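Long-range contact in sporulation inhibitor of replication protein SirA (Bacillus subtilis, PDB 4TPS), which inhibits DNA replication initiation during sporulation, preventing overinitiation and enforcing diploidy, and binds domain I of the initiator DnaA: residues 28-39 with 133-144. Sequence-based numbering, arbitrary orientation.
Sequences ESVMFELFQDYH and LAMDFNSKRYGW
Helix 28-39 lies across a beta hairpin, the CA of Phe32 7.0 Å from the CA of Met135. The helix packs on one face of strands 133-136 and 141-144. Its axis comes within 9.9 Å of the first strand and crosses it at -59°. Strand 133-136 pairs with strand 9-16 on its other side, which joins the hairpin to the larger antiparallel sheet. A G1 beta bulge, with Lys140 and Arg141 both facing Asp136, closes the hairpin.

Phe32 CG stands anti to the backbone N (chi1 175°), which carries the ring in between Tyr142 and Phe137. With Tyr142 it forms an offset stack, centroids 4.6 Å apart. Phe32 CB sits over the centre of the Tyr142 ring. Tyr142 OH comes 3.2 Å from Ser29 CB. A serine in place of Tyr142 would probably strip this face of the Phe32 ring of its aromatic partner and open a gap beside Ser29. On the other side Phe32 CE1 lies 3.5 Å from Phe137 CD1, the rings oblique. Phe137 CZ also touches Phe35 CB, its CD1 Gln36 CB and its CE2 His39 CD2. His39 NE2 hydrogen-bonds to Tyr14 OH of strand 9-16.

Deeper in, a bend at chi3 lays Met135 CE over one face of Phe35, 3.9 Å from the ring centroid. Met31 CE packs on Trp144 CZ2. There Trp144 NE1 donates to Glu28 OE2 at 3.0 Å, nearly straight and in the indole plane, on the anti side of the carboxylate and 34° out of its plane.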
# COMPACT_ATOMS: atom_id res chain seq x y z
N GLU A 28 -4.67 -7.33 -8.44
CA GLU A 28 -5.12 -6.56 -7.27
C GLU A 28 -5.31 -7.42 -6.01
O GLU A 28 -5.28 -6.91 -4.84
CB GLU A 28 -6.39 -5.76 -7.57
CG GLU A 28 -6.15 -4.62 -8.59
CD GLU A 28 -6.29 -5.00 -10.03
OE1 GLU A 28 -6.43 -6.23 -10.33
OE2 GLU A 28 -6.25 -4.03 -10.85
N SER A 29 -5.49 -8.73 -6.20
CA SER A 29 -5.53 -9.64 -5.03
C SER A 29 -4.28 -9.53 -4.16
O SER A 29 -4.34 -9.68 -2.97
CB SER A 29 -5.72 -11.08 -5.52
OG SER A 29 -4.58 -11.50 -6.24
N VAL A 30 -3.13 -9.21 -4.75
CA VAL A 30 -1.90 -9.12 -3.99
C VAL A 30 -1.96 -7.91 -3.07
O VAL A 30 -1.49 -7.96 -1.95
CB VAL A 30 -0.71 -9.01 -4.93
CG1 VAL A 30 0.60 -8.83 -4.14
CG2 VAL A 30 -0.64 -10.28 -5.71
N MET A 31 -2.56 -6.83 -3.54
CA MET A 31 -2.72 -5.63 -2.71
C MET A 31 -3.75 -5.92 -1.63
O MET A 31 -3.52 -5.59 -0.48
CB MET A 31 -3.15 -4.38 -3.51
CG MET A 31 -2.00 -3.73 -4.24
SD MET A 31 -2.36 -2.12 -4.91
CE MET A 31 -3.49 -2.62 -6.18
N PHE A 32 -4.84 -6.58 -1.99
CA PHE A 32 -5.81 -6.98 -0.99
C PHE A 32 -5.13 -7.77 0.14
O PHE A 32 -5.38 -7.48 1.29
CB PHE A 32 -6.91 -7.82 -1.64
CG PHE A 32 -7.91 -8.40 -0.65
CD1 PHE A 32 -8.98 -7.62 -0.26
CD2 PHE A 32 -7.79 -9.67 -0.12
CE1 PHE A 32 -9.89 -8.09 0.65
CE2 PHE A 32 -8.70 -10.15 0.80
CZ PHE A 32 -9.80 -9.38 1.14
N GLU A 33 -4.26 -8.73 -0.22
CA GLU A 33 -3.60 -9.55 0.79
C GLU A 33 -2.66 -8.72 1.70
O GLU A 33 -2.58 -8.94 2.90
CB GLU A 33 -2.86 -10.73 0.14
CG GLU A 33 -3.85 -11.73 -0.45
CD GLU A 33 -3.20 -12.99 -1.01
OE1 GLU A 33 -3.40 -13.26 -2.21
OE2 GLU A 33 -2.52 -13.71 -0.24
N LEU A 34 -1.97 -7.76 1.13
CA LEU A 34 -1.13 -6.83 1.90
C LEU A 34 -1.95 -6.03 2.93
O LEU A 34 -1.66 -5.99 4.12
CB LEU A 34 -0.40 -5.89 1.01
CG LEU A 34 0.54 -4.91 1.72
CD1 LEU A 34 1.79 -5.64 2.21
CD2 LEU A 34 0.95 -3.77 0.80
N PHE A 35 -3.01 -5.43 2.46
CA PHE A 35 -3.94 -4.71 3.35
C PHE A 35 -4.62 -5.61 4.43
O PHE A 35 -4.72 -5.24 5.60
CB PHE A 35 -4.96 -3.94 2.56
CG PHE A 35 -4.38 -2.73 1.83
CD1 PHE A 35 -3.99 -1.62 2.52
CD2 PHE A 35 -4.21 -2.72 0.46
CE1 PHE A 35 -3.48 -0.50 1.87
CE2 PHE A 35 -3.67 -1.62 -0.19
CZ PHE A 35 -3.32 -0.50 0.52
N GLN A 36 -4.98 -6.80 4.03
CA GLN A 36 -5.59 -7.75 4.95
C GLN A 36 -4.54 -8.17 6.02
O GLN A 36 -4.88 -8.26 7.21
CB GLN A 36 -6.15 -8.94 4.21
CG GLN A 36 -6.81 -9.97 5.15
CD GLN A 36 -7.43 -11.10 4.38
OE1 GLN A 36 -6.74 -11.94 3.76
NE2 GLN A 36 -8.75 -11.13 4.41
N ASP A 37 -3.29 -8.36 5.62
CA ASP A 37 -2.24 -8.66 6.60
C ASP A 37 -2.08 -7.57 7.63
O ASP A 37 -1.90 -7.84 8.81
CB ASP A 37 -0.90 -8.86 5.91
CG ASP A 37 -0.78 -10.21 5.26
OD1 ASP A 37 -1.61 -11.12 5.51
OD2 ASP A 37 0.20 -10.33 4.47
N TYR A 38 -2.15 -6.32 7.20
CA TYR A 38 -2.07 -5.20 8.16
C TYR A 38 -3.27 -5.11 9.12
O TYR A 38 -3.10 -4.90 10.31
CB TYR A 38 -1.96 -3.91 7.36
CG TYR A 38 -1.83 -2.67 8.16
CD1 TYR A 38 -0.74 -2.48 8.99
CD2 TYR A 38 -2.80 -1.65 8.09
CE1 TYR A 38 -0.59 -1.34 9.74
CE2 TYR A 38 -2.65 -0.50 8.83
CZ TYR A 38 -1.53 -0.36 9.64
OH TYR A 38 -1.31 0.77 10.39
N HIS A 39 -4.46 -5.28 8.58
CA HIS A 39 -5.66 -5.10 9.37
C HIS A 39 -6.03 -6.35 10.18
O HIS A 39 -6.69 -6.20 11.20
CB HIS A 39 -6.82 -4.68 8.47
CG HIS A 39 -6.71 -3.25 8.04
ND1 HIS A 39 -6.96 -2.19 8.88
CD2 HIS A 39 -6.27 -2.70 6.89
CE1 HIS A 39 -6.70 -1.05 8.26
NE2 HIS A 39 -6.34 -1.35 7.03
N LEU A 133 -9.07 2.16 -3.93
CA LEU A 133 -9.28 0.71 -3.79
C LEU A 133 -10.05 0.40 -2.51
O LEU A 133 -9.59 0.70 -1.41
CB LEU A 133 -7.92 0.05 -3.74
CG LEU A 133 -7.90 -1.48 -3.75
CD1 LEU A 133 -8.33 -2.00 -5.15
CD2 LEU A 133 -6.47 -1.98 -3.44
N ALA A 134 -11.25 -0.15 -2.65
CA ALA A 134 -12.14 -0.41 -1.51
C ALA A 134 -12.12 -1.92 -1.25
O ALA A 134 -12.22 -2.72 -2.19
CB ALA A 134 -13.58 0.00 -1.89
N MET A 135 -12.05 -2.32 0.02
CA MET A 135 -11.87 -3.71 0.34
C MET A 135 -12.69 -4.04 1.57
O MET A 135 -12.54 -3.37 2.62
CB MET A 135 -10.42 -3.93 0.71
CG MET A 135 -9.40 -3.73 -0.44
SD MET A 135 -7.69 -3.52 0.12
CE MET A 135 -7.69 -1.82 0.62
N ASP A 136 -13.51 -5.10 1.46
CA ASP A 136 -14.24 -5.68 2.64
C ASP A 136 -13.57 -7.02 2.96
O ASP A 136 -13.67 -7.96 2.19
CB ASP A 136 -15.73 -5.81 2.31
CG ASP A 136 -16.54 -6.29 3.52
OD1 ASP A 136 -16.01 -7.03 4.34
OD2 ASP A 136 -17.77 -5.95 3.65
N PHE A 137 -12.86 -7.07 4.08
CA PHE A 137 -12.10 -8.22 4.50
C PHE A 137 -13.00 -9.31 5.11
O PHE A 137 -12.55 -10.41 5.35
CB PHE A 137 -11.07 -7.82 5.57
CG PHE A 137 -10.08 -6.78 5.10
CD1 PHE A 137 -9.27 -7.03 3.98
CD2 PHE A 137 -9.97 -5.61 5.73
CE1 PHE A 137 -8.40 -6.08 3.52
CE2 PHE A 137 -9.10 -4.65 5.26
CZ PHE A 137 -8.33 -4.89 4.16
N ASN A 138 -14.26 -8.96 5.37
CA ASN A 138 -15.22 -9.92 5.90
C ASN A 138 -15.80 -10.79 4.79
O ASN A 138 -15.96 -11.99 4.93
CB ASN A 138 -16.38 -9.23 6.65
CG ASN A 138 -15.94 -8.30 7.79
OD1 ASN A 138 -16.68 -7.36 8.19
ND2 ASN A 138 -14.82 -8.61 8.39
N SER A 139 -16.16 -10.16 3.68
CA SER A 139 -16.85 -10.85 2.56
C SER A 139 -15.90 -11.17 1.38
O SER A 139 -16.30 -11.83 0.42
CB SER A 139 -17.91 -9.88 2.09
OG SER A 139 -17.24 -8.71 1.55
N LYS A 140 -14.67 -10.63 1.43
CA LYS A 140 -13.66 -10.82 0.34
C LYS A 140 -14.09 -10.11 -0.98
O LYS A 140 -13.76 -10.51 -2.04
CB LYS A 140 -13.33 -12.33 0.11
CG LYS A 140 -11.89 -12.57 -0.36
CD LYS A 140 -11.50 -14.08 -0.37
CE LYS A 140 -10.08 -14.32 0.07
NZ LYS A 140 -9.26 -14.32 -1.16
N ARG A 141 -14.83 -9.01 -0.85
CA ARG A 141 -15.24 -8.16 -1.95
C ARG A 141 -14.28 -7.00 -2.02
O ARG A 141 -14.06 -6.33 -1.03
CB ARG A 141 -16.66 -7.61 -1.75
CG ARG A 141 -17.72 -8.67 -1.73
CD ARG A 141 -19.13 -8.15 -1.61
NE ARG A 141 -19.47 -7.04 -2.52
CZ ARG A 141 -19.71 -5.77 -2.13
NH1 ARG A 141 -19.69 -5.40 -0.80
NH2 ARG A 141 -20.01 -4.86 -3.07
N TYR A 142 -13.67 -6.77 -3.17
CA TYR A 142 -12.73 -5.67 -3.30
C TYR A 142 -12.63 -5.23 -4.74
O TYR A 142 -12.90 -6.00 -5.66
CB TYR A 142 -11.35 -6.01 -2.75
CG TYR A 142 -10.62 -7.14 -3.45
CD1 TYR A 142 -9.81 -6.90 -4.56
CD2 TYR A 142 -10.86 -8.46 -3.10
CE1 TYR A 142 -9.20 -7.96 -5.22
CE2 TYR A 142 -10.28 -9.49 -3.76
CZ TYR A 142 -9.43 -9.24 -4.81
OH TYR A 142 -8.82 -10.29 -5.49
N GLY A 143 -12.24 -3.98 -4.93
CA GLY A 143 -12.06 -3.46 -6.27
C GLY A 143 -11.86 -1.97 -6.31
O GLY A 143 -12.04 -1.27 -5.32
N TRP A 144 -11.54 -1.46 -7.50
CA TRP A 144 -11.39 -0.04 -7.71
C TRP A 144 -12.78 0.57 -7.74
O TRP A 144 -13.74 -0.06 -8.22
CB TRP A 144 -10.71 0.24 -9.07
CG TRP A 144 -9.34 -0.33 -9.16
CD1 TRP A 144 -8.98 -1.43 -9.89
CD2 TRP A 144 -8.15 0.15 -8.50
NE1 TRP A 144 -7.63 -1.64 -9.73
CE2 TRP A 144 -7.11 -0.72 -8.87
CE3 TRP A 144 -7.87 1.23 -7.66
CZ2 TRP A 144 -5.80 -0.55 -8.42
CZ3 TRP A 144 -6.59 1.40 -7.16
CH2 TRP A 144 -5.55 0.52 -7.56